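Local coordinates for protein enoyl-CoA hydratase (Thermus thermophilus, PDB 1WZ8) that probably catalyses the reversible addition of water to the double bond of enoyl-CoA thioesters, as a hexameric member of the crotonase family, at residues 54-62 against 196-207; 128-137 against 185-195. All coordinates share one frame; numbering follows the deposited sequence.

Contact 1: residues 54-62 against 196-207; sequences GVRAVLLRG and YEKALEVAERLA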
loop_
_atom_site.group_PDB
_atom_site.type_symbol
_atom_site.label_atom_id
_atom_site.label_comp_id
_atom_site.label_asym_id
_atom_site.label_seq_id
_atom_site.Cartn_x
_atom_site.Cartn_y
_atom_site.Cartn_z
ATOM N N GLY A 54 -0.635 -18.066 -30.826
ATOM C CA GLY A 54 -0.668 -17.098 -31.904
ATOM C C GLY A 54 -1.353 -15.780 -31.601
ATOM O O GLY A 54 -1.333 -14.875 -32.431
ATOM N N VAL A 55 -1.970 -15.657 -30.431
ATOM C CA VAL A 55 -2.634 -14.404 -30.089
ATOM C C VAL A 55 -1.587 -13.370 -29.683
ATOM O O VAL A 55 -0.821 -13.590 -28.743
ATOM C CB VAL A 55 -3.631 -14.583 -28.918
ATOM C CG1 VAL A 55 -4.235 -13.233 -28.536
ATOM C CG2 VAL A 55 -4.734 -15.548 -29.314
ATOM N N ARG A 56 -1.546 -12.249 -30.400
ATOM C CA ARG A 56 -0.599 -11.184 -30.085
ATOM C C ARG A 56 -1.361 -9.962 -29.572
ATOM O O ARG A 56 -0.792 -9.089 -28.921
ATOM C CB ARG A 56 0.250 -10.835 -31.318
ATOM C CG ARG A 56 1.143 -11.997 -31.781
ATOM C CD ARG A 56 1.936 -11.671 -33.049
ATOM N NE ARG A 56 3.073 -10.781 -32.811
ATOM C CZ ARG A 56 4.263 -11.170 -32.359
ATOM N NH1 ARG A 56 4.502 -12.448 -32.084
ATOM N NH2 ARG A 56 5.227 -10.274 -32.189
ATOM N N ALA A 57 -2.657 -9.921 -29.865
ATOM C CA ALA A 57 -3.521 -8.835 -29.411
ATOM C C ALA A 57 -4.974 -9.270 -29.533
ATOM O O ALA A 57 -5.331 -10.013 -30.450
ATOM C CB ALA A 57 -3.283 -7.573 -30.241
ATOM N N VAL A 58 -5.804 -8.821 -28.598
ATOM C CA VAL A 58 -7.224 -9.145 -28.612
ATOM C C VAL A 58 -8.030 -7.886 -28.914
ATOM O O VAL A 58 -7.756 -6.811 -28.374
ATOM C CB VAL A 58 -7.674 -9.732 -27.258
ATOM C CG1 VAL A 58 -9.196 -9.847 -27.206
ATOM C CG2 VAL A 58 -7.038 -11.105 -27.060
ATOM N N LEU A 59 -9.014 -8.023 -29.795
ATOM C CA LEU A 59 -9.867 -6.907 -30.173
ATOM C C LEU A 59 -11.295 -7.247 -29.775
ATOM O O LEU A 59 -11.832 -8.269 -30.195
ATOM C CB LEU A 59 -9.788 -6.664 -31.685
ATOM C CG LEU A 59 -10.713 -5.588 -32.266
ATOM C CD1 LEU A 59 -10.457 -4.254 -31.572
ATOM C CD2 LEU A 59 -10.477 -5.468 -33.773
ATOM N N LEU A 60 -11.903 -6.392 -28.961
ATOM C CA LEU A 60 -13.269 -6.616 -28.506
ATOM C C LEU A 60 -14.240 -5.715 -29.245
ATOM O O LEU A 60 -13.986 -4.521 -29.414
ATOM C CB LEU A 60 -13.375 -6.346 -27.004
ATOM C CG LEU A 60 -12.536 -7.241 -26.093
ATOM C CD1 LEU A 60 -12.640 -6.743 -24.651
ATOM C CD2 LEU A 60 -13.017 -8.687 -26.208
ATOM N N ARG A 61 -15.356 -6.287 -29.683
ATOM C CA ARG A 61 -16.365 -5.519 -30.396
ATOM C C ARG A 61 -17.729 -6.145 -30.156
ATOM O O ARG A 61 -17.850 -7.366 -30.047
ATOM C CB ARG A 61 -16.076 -5.505 -31.900
ATOM C CG ARG A 61 -17.000 -4.589 -32.692
ATOM C CD ARG A 61 -16.831 -4.750 -34.204
ATOM N NE ARG A 61 -17.474 -3.655 -34.933
ATOM C CZ ARG A 61 -17.476 -3.532 -36.258
ATOM N NH1 ARG A 61 -16.870 -4.440 -37.013
ATOM N NH2 ARG A 61 -18.076 -2.497 -36.828
ATOM N N GLY A 62 -18.750 -5.301 -30.055
ATOM C CA GLY A 62 -20.096 -5.801 -29.854
ATOM C C GLY A 62 -20.728 -5.954 -31.221
ATOM O O GLY A 62 -20.383 -5.218 -32.144
ATOM N N TYR A 196 -14.367 1.167 -35.266
ATOM C CA TYR A 196 -13.832 -0.164 -35.525
ATOM C C TYR A 196 -12.544 -0.106 -36.348
ATOM O O TYR A 196 -11.565 -0.785 -36.035
ATOM C CB TYR A 196 -14.856 -1.040 -36.249
ATOM C CG TYR A 196 -14.298 -2.402 -36.592
ATOM C CD1 TYR A 196 -13.987 -3.319 -35.591
ATOM C CD2 TYR A 196 -14.030 -2.756 -37.915
ATOM C CE1 TYR A 196 -13.421 -4.558 -35.898
ATOM C CE2 TYR A 196 -13.463 -3.992 -38.230
ATOM C CZ TYR A 196 -13.163 -4.886 -37.217
ATOM O OH TYR A 196 -12.598 -6.106 -37.522
ATOM N N GLU A 197 -12.545 0.702 -37.403
ATOM C CA GLU A 197 -11.367 0.836 -38.255
ATOM C C GLU A 197 -10.111 1.230 -37.479
ATOM O O GLU A 197 -9.047 0.632 -37.665
ATOM C CB GLU A 197 -11.634 1.866 -39.358
ATOM C CG GLU A 197 -10.406 2.270 -40.153
ATOM C CD GLU A 197 -10.739 3.232 -41.280
ATOM O OE1 GLU A 197 -11.462 2.819 -42.210
ATOM O OE2 GLU A 197 -10.285 4.397 -41.231
ATOM N N LYS A 198 -10.230 2.240 -36.619
ATOM C CA LYS A 198 -9.091 2.705 -35.829
ATOM C C LYS A 198 -8.712 1.674 -34.770
ATOM O O LYS A 198 -7.533 1.447 -34.511
ATOM C CB LYS A 198 -9.423 4.038 -35.148
ATOM C CG LYS A 198 -8.289 4.628 -34.312
ATOM C CD LYS A 198 -7.085 5.010 -35.178
ATOM C CE LYS A 198 -5.980 5.660 -34.354
ATOM N NZ LYS A 198 -4.818 6.081 -35.194
ATOM N N ALA A 199 -9.711 1.056 -34.152
ATOM C CA ALA A 199 -9.432 0.052 -33.131
ATOM C C ALA A 199 -8.648 -1.108 -33.741
ATOM O O ALA A 199 -7.701 -1.618 -33.142
ATOM C CB ALA A 199 -10.732 -0.452 -32.517
ATOM N N LEU A 200 -9.043 -1.525 -34.938
ATOM C CA LEU A 200 -8.357 -2.621 -35.617
ATOM C C LEU A 200 -6.920 -2.211 -35.944
ATOM O O LEU A 200 -5.988 -3.004 -35.804
ATOM C CB LEU A 200 -9.109 -2.999 -36.902
ATOM C CG LEU A 200 -8.484 -4.129 -37.724
ATOM C CD1 LEU A 200 -8.338 -5.375 -36.858
ATOM C CD2 LEU A 200 -9.340 -4.408 -38.950
ATOM N N GLU A 201 -6.744 -0.965 -36.372
ATOM C CA GLU A 201 -5.418 -0.449 -36.701
ATOM C C GLU A 201 -4.517 -0.509 -35.461
ATOM O O GLU A 201 -3.335 -0.883 -35.536
ATOM C CB GLU A 201 -5.535 0.998 -37.185
ATOM C CG GLU A 201 -4.205 1.646 -37.546
ATOM C CD GLU A 201 -4.333 3.144 -37.761
ATOM O OE1 GLU A 201 -5.157 3.562 -38.605
ATOM O OE2 GLU A 201 -3.610 3.903 -37.082
ATOM N N VAL A 202 -5.081 -0.127 -34.321
ATOM C CA VAL A 202 -4.346 -0.147 -33.063
ATOM C C VAL A 202 -3.976 -1.587 -32.719
ATOM O O VAL A 202 -2.831 -1.885 -32.374
ATOM C CB VAL A 202 -5.198 0.457 -31.917
ATOM C CG1 VAL A 202 -4.477 0.293 -30.585
ATOM C CG2 VAL A 202 -5.456 1.936 -32.189
ATOM N N ALA A 203 -4.952 -2.483 -32.822
ATOM C CA ALA A 203 -4.717 -3.888 -32.510
ATOM C C ALA A 203 -3.640 -4.471 -33.414
ATOM O O ALA A 203 -2.759 -5.196 -32.954
ATOM C CB ALA A 203 -6.008 -4.683 -32.658
ATOM N N GLU A 204 -3.706 -4.156 -34.705
ATOM C CA GLU A 204 -2.717 -4.676 -35.635
ATOM C C GLU A 204 -1.324 -4.190 -35.251
ATOM O O GLU A 204 -0.375 -4.977 -35.243
ATOM C CB GLU A 204 -3.046 -4.253 -37.070
ATOM C CG GLU A 204 -2.114 -4.863 -38.108
ATOM C CD GLU A 204 -2.599 -4.653 -39.529
ATOM O OE1 GLU A 204 -1.949 -5.171 -40.460
ATOM O OE2 GLU A 204 -3.630 -3.976 -39.716
ATOM N N ARG A 205 -1.207 -2.901 -34.926
ATOM C CA ARG A 205 0.076 -2.320 -34.529
ATOM C C ARG A 205 0.637 -3.039 -33.309
ATOM O O ARG A 205 1.841 -3.283 -33.224
ATOM C CB ARG A 205 -0.064 -0.827 -34.202
ATOM C CG ARG A 205 -0.126 0.094 -35.415
ATOM C CD ARG A 205 -0.195 1.562 -34.982
ATOM N NE ARG A 205 1.012 2.005 -34.286
ATOM C CZ ARG A 205 1.113 3.152 -33.623
ATOM N NH1 ARG A 205 0.078 3.978 -33.560
ATOM N NH2 ARG A 205 2.248 3.476 -33.018
ATOM N N LEU A 206 -0.235 -3.359 -32.360
ATOM C CA LEU A 206 0.185 -4.065 -31.157
ATOM C C LEU A 206 0.661 -5.470 -31.516
ATOM O O LEU A 206 1.636 -5.962 -30.952
ATOM C CB LEU A 206 -0.969 -4.145 -30.162
ATOM C CG LEU A 206 -1.342 -2.812 -29.504
ATOM C CD1 LEU A 206 -2.706 -2.924 -28.849
ATOM C CD2 LEU A 206 -0.278 -2.431 -28.484
ATOM N N ALA A 207 -0.026 -6.111 -32.459
ATOM C CA ALA A 207 0.350 -7.457 -32.883
ATOM C C ALA A 207 1.701 -7.426 -33.595
ATOM O O ALA A 207 2.380 -8.442 -33.698
ATOM C CB ALA A 207 -0.720 -8.040 -33.808
#

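Contact 2: residues 128-137 against 185-195; sequences IAVVGKGTRL and LVALAVEDEKV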
loop_
_atom_site.group_PDB
_atom_site.type_symbol
_atom_site.label_atom_id
_atom_site.label_comp_id
_atom_site.label_asym_id
_atom_site.label_seq_id
_atom_site.Cartn_x
_atom_site.Cartn_y
_atom_site.Cartn_z
ATOM N N ILE A 128 -6.457 -0.534 -24.269
ATOM C CA ILE A 128 -6.693 0.639 -25.091
ATOM C C ILE A 128 -8.128 0.606 -25.589
ATOM O O ILE A 128 -8.579 -0.398 -26.138
ATOM C CB ILE A 128 -5.739 0.674 -26.305
ATOM C CG1 ILE A 128 -4.290 0.796 -25.823
ATOM C CG2 ILE A 128 -6.097 1.849 -27.213
ATOM C CD1 ILE A 128 -3.261 0.811 -26.934
ATOM N N ALA A 129 -8.852 1.695 -25.365
ATOM C CA ALA A 129 -10.225 1.780 -25.825
ATOM C C ALA A 129 -10.303 2.895 -26.842
ATOM O O ALA A 129 -9.762 3.978 -26.630
ATOM C CB ALA A 129 -11.167 2.074 -24.657
ATOM N N VAL A 130 -10.954 2.612 -27.962
ATOM C CA VAL A 130 -11.144 3.607 -29.001
ATOM C C VAL A 130 -12.638 3.872 -28.995
ATOM O O VAL A 130 -13.433 2.946 -29.169
ATOM C CB VAL A 130 -10.736 3.072 -30.393
ATOM C CG1 VAL A 130 -10.970 4.146 -31.452
ATOM C CG2 VAL A 130 -9.273 2.651 -30.382
ATOM N N VAL A 131 -13.025 5.123 -28.769
ATOM C CA VAL A 131 -14.440 5.463 -28.750
ATOM C C VAL A 131 -14.773 6.446 -29.855
ATOM O O VAL A 131 -13.880 7.020 -30.489
ATOM C CB VAL A 131 -14.865 6.106 -27.402
ATOM C CG1 VAL A 131 -14.490 5.196 -26.250
ATOM C CG2 VAL A 131 -14.214 7.481 -27.237
ATOM N N GLY A 132 -16.067 6.621 -30.089
ATOM C CA GLY A 132 -16.504 7.573 -31.090
ATOM C C GLY A 132 -16.713 8.889 -30.368
ATOM O O GLY A 132 -16.966 8.901 -29.165
ATOM N N LYS A 133 -16.588 10.002 -31.077
ATOM C CA LYS A 133 -16.788 11.300 -30.450
ATOM C C LYS A 133 -18.173 11.369 -29.803
ATOM O O LYS A 133 -18.352 12.009 -28.763
ATOM C CB LYS A 133 -16.649 12.412 -31.485
ATOM C CG LYS A 133 -15.250 12.518 -32.064
ATOM C CD LYS A 133 -15.106 13.720 -32.977
ATOM C CE LYS A 133 -13.685 13.819 -33.492
ATOM N NZ LYS A 133 -12.718 13.813 -32.365
ATOM N N GLY A 134 -19.141 10.692 -30.418
ATOM C CA GLY A 134 -20.500 10.699 -29.904
ATOM C C GLY A 134 -20.914 9.503 -29.067
ATOM O O GLY A 134 -22.077 9.385 -28.676
ATOM N N THR A 135 -19.975 8.606 -28.785
ATOM C CA THR A 135 -20.286 7.430 -27.975
ATOM C C THR A 135 -20.762 7.881 -26.596
ATOM O O THR A 135 -20.291 8.891 -26.073
ATOM C CB THR A 135 -19.037 6.530 -27.800
ATOM O OG1 THR A 135 -18.589 6.091 -29.085
ATOM C CG2 THR A 135 -19.357 5.303 -26.943
ATOM N N ARG A 136 -21.698 7.135 -26.013
ATOM C CA ARG A 136 -22.216 7.462 -24.687
ATOM C C ARG A 136 -21.585 6.519 -23.664
ATOM O O ARG A 136 -21.748 5.306 -23.762
ATOM C CB ARG A 136 -23.744 7.312 -24.657
ATOM C CG ARG A 136 -24.387 7.684 -23.323
ATOM C CD ARG A 136 -25.900 7.806 -23.449
ATOM N NE ARG A 136 -26.579 6.513 -23.445
ATOM C CZ ARG A 136 -27.075 5.934 -22.354
ATOM N NH1 ARG A 136 -26.972 6.538 -21.176
ATOM N NH2 ARG A 136 -27.677 4.756 -22.437
ATOM N N LEU A 137 -20.861 7.077 -22.695
ATOM C CA LEU A 137 -20.215 6.274 -21.658
ATOM C C LEU A 137 -20.830 6.636 -20.312
ATOM O O LEU A 137 -20.805 7.797 -19.896
ATOM C CB LEU A 137 -18.705 6.539 -21.639
ATOM C CG LEU A 137 -17.999 6.364 -22.988
ATOM C CD1 LEU A 137 -16.521 6.700 -22.838
ATOM C CD2 LEU A 137 -18.171 4.936 -23.491
ATOM N N LEU A 185 -10.084 9.260 -19.722
ATOM C CA LEU A 185 -10.746 7.990 -19.428
ATOM C C LEU A 185 -10.408 6.951 -20.496
ATOM O O LEU A 185 -10.273 5.764 -20.199
ATOM C CB LEU A 185 -12.262 8.171 -19.373
ATOM C CG LEU A 185 -13.045 6.942 -18.896
ATOM C CD1 LEU A 185 -12.874 6.787 -17.389
ATOM C CD2 LEU A 185 -14.521 7.101 -19.240
ATOM N N VAL A 186 -10.290 7.408 -21.742
ATOM C CA VAL A 186 -9.960 6.534 -22.861
ATOM C C VAL A 186 -8.849 7.167 -23.690
ATOM O O VAL A 186 -8.635 8.380 -23.623
ATOM C CB VAL A 186 -11.182 6.284 -23.767
ATOM C CG1 VAL A 186 -12.277 5.588 -22.970
ATOM C CG2 VAL A 186 -11.692 7.605 -24.342
ATOM N N ALA A 187 -8.166 6.352 -24.489
ATOM C CA ALA A 187 -7.043 6.830 -25.294
ATOM C C ALA A 187 -7.381 7.665 -26.520
ATOM O O ALA A 187 -6.746 8.698 -26.770
ATOM C CB ALA A 187 -6.175 5.643 -25.719
ATOM N N LEU A 188 -8.359 7.216 -27.294
ATOM C CA LEU A 188 -8.718 7.921 -28.514
ATOM C C LEU A 188 -10.207 8.059 -28.725
ATOM O O LEU A 188 -10.983 7.191 -28.335
ATOM C CB LEU A 188 -8.143 7.195 -29.727
ATOM C CG LEU A 188 -6.633 6.994 -29.854
ATOM C CD1 LEU A 188 -6.377 5.941 -30.922
ATOM C CD2 LEU A 188 -5.942 8.316 -30.202
ATOM N N ALA A 189 -10.591 9.166 -29.354
ATOM C CA ALA A 189 -11.985 9.433 -29.689
ATOM C C ALA A 189 -11.935 9.847 -31.150
ATOM O O ALA A 189 -11.343 10.872 -31.476
ATOM C CB ALA A 189 -12.542 10.568 -28.840
ATOM N N VAL A 190 -12.532 9.040 -32.024
ATOM C CA VAL A 190 -12.541 9.321 -33.461
ATOM C C VAL A 190 -13.968 9.483 -33.978
ATOM O O VAL A 190 -14.926 9.345 -33.220
ATOM C CB VAL A 190 -11.876 8.174 -34.246
ATOM C CG1 VAL A 190 -10.427 8.002 -33.797
ATOM C CG2 VAL A 190 -12.656 6.879 -34.026
ATOM N N GLU A 191 -14.113 9.779 -35.270
ATOM C CA GLU A 191 -15.449 9.926 -35.835
ATOM C C GLU A 191 -16.153 8.600 -35.596
ATOM O O GLU A 191 -15.571 7.536 -35.801
ATOM C CB GLU A 191 -15.382 10.234 -37.334
ATOM C CG GLU A 191 -14.696 11.555 -37.686
ATOM C CD GLU A 191 -15.374 12.766 -37.061
ATOM O OE1 GLU A 191 -16.617 12.758 -36.929
ATOM O OE2 GLU A 191 -14.662 13.739 -36.715
ATOM N N ASP A 192 -17.401 8.663 -35.149
ATOM C CA ASP A 192 -18.169 7.457 -34.845
ATOM C C ASP A 192 -18.019 6.329 -35.859
ATOM O O ASP A 192 -17.892 5.161 -35.488
ATOM C CB ASP A 192 -19.646 7.809 -34.691
ATOM C CG ASP A 192 -19.902 8.760 -33.535
ATOM O OD1 ASP A 192 -21.072 9.144 -33.347
ATOM O OD2 ASP A 192 -18.945 9.120 -32.819
ATOM N N GLU A 193 -18.033 6.679 -37.139
ATOM C CA GLU A 193 -17.904 5.688 -38.195
ATOM C C GLU A 193 -16.536 5.020 -38.295
ATOM O O GLU A 193 -16.416 3.942 -38.876
ATOM C CB GLU A 193 -18.216 6.325 -39.545
ATOM C CG GLU A 193 -19.561 5.957 -40.083
ATOM C CD GLU A 193 -19.792 4.463 -40.041
ATOM O OE1 GLU A 193 -18.924 3.709 -40.527
ATOM O OE2 GLU A 193 -20.847 4.039 -39.523
ATOM N N LYS A 194 -15.518 5.668 -37.738
ATOM C CA LYS A 194 -14.147 5.177 -37.794
ATOM C C LYS A 194 -13.701 4.363 -36.586
ATOM O O LYS A 194 -12.556 3.905 -36.541
ATOM C CB LYS A 194 -13.188 6.359 -37.950
ATOM C CG LYS A 194 -13.419 7.223 -39.179
ATOM C CD LYS A 194 -12.910 6.535 -40.427
ATOM C CE LYS A 194 -13.028 7.439 -41.642
ATOM N NZ LYS A 194 -12.371 6.839 -42.838
ATOM N N VAL A 195 -14.588 4.174 -35.615
ATOM C CA VAL A 195 -14.227 3.442 -34.399
ATOM C C VAL A 195 -13.614 2.067 -34.643
ATOM O O VAL A 195 -12.463 1.820 -34.263
ATOM C CB VAL A 195 -15.446 3.300 -33.451
ATOM C CG1 VAL A 195 -15.065 2.478 -32.215
ATOM C CG2 VAL A 195 -15.934 4.688 -33.033
HETATM O O HOH W 1 -7.827 3.758 -23.616
HETATM O O HOH W 2 -10.616 12.227 -33.500
#

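Contact 1: residues 54-62 against 196-207
Arg61 and Tyr196 form a stacked cation-pi pair at one end of this strand-on-helix contact. The guanidinium lies flat over one face of the phenol ring, the planes only 8° apart, with Arg61 CZ 3.8 Å from the ring centroid and NH1 above the middle of the ring. An arginine chain extended from CG to NE, leaving the backbone with CG anti to N (chi1 -173°), carries the group off the strand, across to the first turn of segment 196-207, where it meets the ring. The polar ends of both are tied down beyond the stack: Arg61 NE makes a salt bridge to Glu112 and Tyr196 OH is hydrogen-bonded to Glu23, which should fix how ring and guanidinium lie.

At the other end a single hydrogen bond crosses, from Arg56 NE to the carbonyl O of Ala207 (2.6 Å). This oxygen lies close to the guanidinium plane, and the donor meets it in the carbonyl plane. Arg56 also bonds through NH2 to Gly209 O and through NH1 to Pro264 O of the second subunit, so the arginine fastens the helix end to a neighbouring chain.

Between these polar ends the packing is apolar. Leu59 parts its methyls: CD1 rests on Ala199 CB (3.9 Å), while CD2 touches Tyr196 CE1 (3.7 Å) and Leu200 CD1 (3.8 Å). Farther along, the small Ala57 CB sits 4.1 Å from Leu206 CB.

Strand and helix run nearly antiparallel (168°), their axes 8.0 Å apart. Helix 195-207 packs on part of one face of the six-stranded sheet, also touching strands 12-18, 21-26 and 107-111.

Contact 2: residues 128-137 against 185-195
Val131 and Leu188 begin a parallel ladder: Val131 N donates almost straight to Leu188 O (2.9 Å, 179° at the hydrogen), and Val190 N returns a bond to Val131 O. Lys133 N then continues the pattern to Val190 O (2.8 Å). Past the strand ends, Asp192 swings its carboxylate over the type I turn 132-135, where the syn lone pair of OD2 receives Gly134 N at 2.9 Å. A CB on Gly132 or Gly134 would clash with this carboxylate.

Lys133 stretches back beside strand 188-190, bending only at its last torsion (chi4 -54°), and brings NZ to Ala189 O in a weak bond of 3.4 Å; a water bridges the same two atoms. The Glu191 side chain crosses that of Lys133 at a slant, with OE2 3.4 Å from CE but 4.8 Å from NZ. An alanine in place of Lys133 would probably cost Ala189 O its weak ammonium contact and leave the bridging water with one of these two partners fewer. A second water accepts from both Ala129 N and Ala187 N just before the paired part of strand 188-190 begins, joining the two backbones through a solvent molecule.

Among the apolar groups, Val131 and Val186 meet tip to tip, CG2 to CG2 at 3.8 Å, and Ala189 CB packs against Val131 CG2. On the other face Val130 CG1 approaches Val190 CG2 (4.1 Å), while Val195 sets CG2 against Gly132 CA.

Strand 188-190 is the outermost strand of the sheet within this chain, and strand 128-132 is held on its other side by strand 107-111. Helix 195-207 packs against Val130 and Leu188, helices 118-125 and 177-183 line the Val186 side, and Tyr167 of the second subunit touches Ala187 and Leu188.

Overall arrangement
Both contacts belong to the same six-stranded sheet of the crotonase fold, their centres about 14 Å apart. Contact 2 is nested along the chain inside the loop closed by contact 1: strand 57-62 comes first, then strands 128-132 and 188-190, and helix 195-207 follows directly. Having completed the sheet's edge within this chain, the polypeptide turns into a helix that lies along one face of the sheet, nearly antiparallel to strand 57-62. The contacts meet where Lys198 and Ala199 of the helix pack on Leu188 and Val130, with Val202 on Ile128. Both also touch the second subunit, so this sheet-helix layer forms part of an interface in the hexamer.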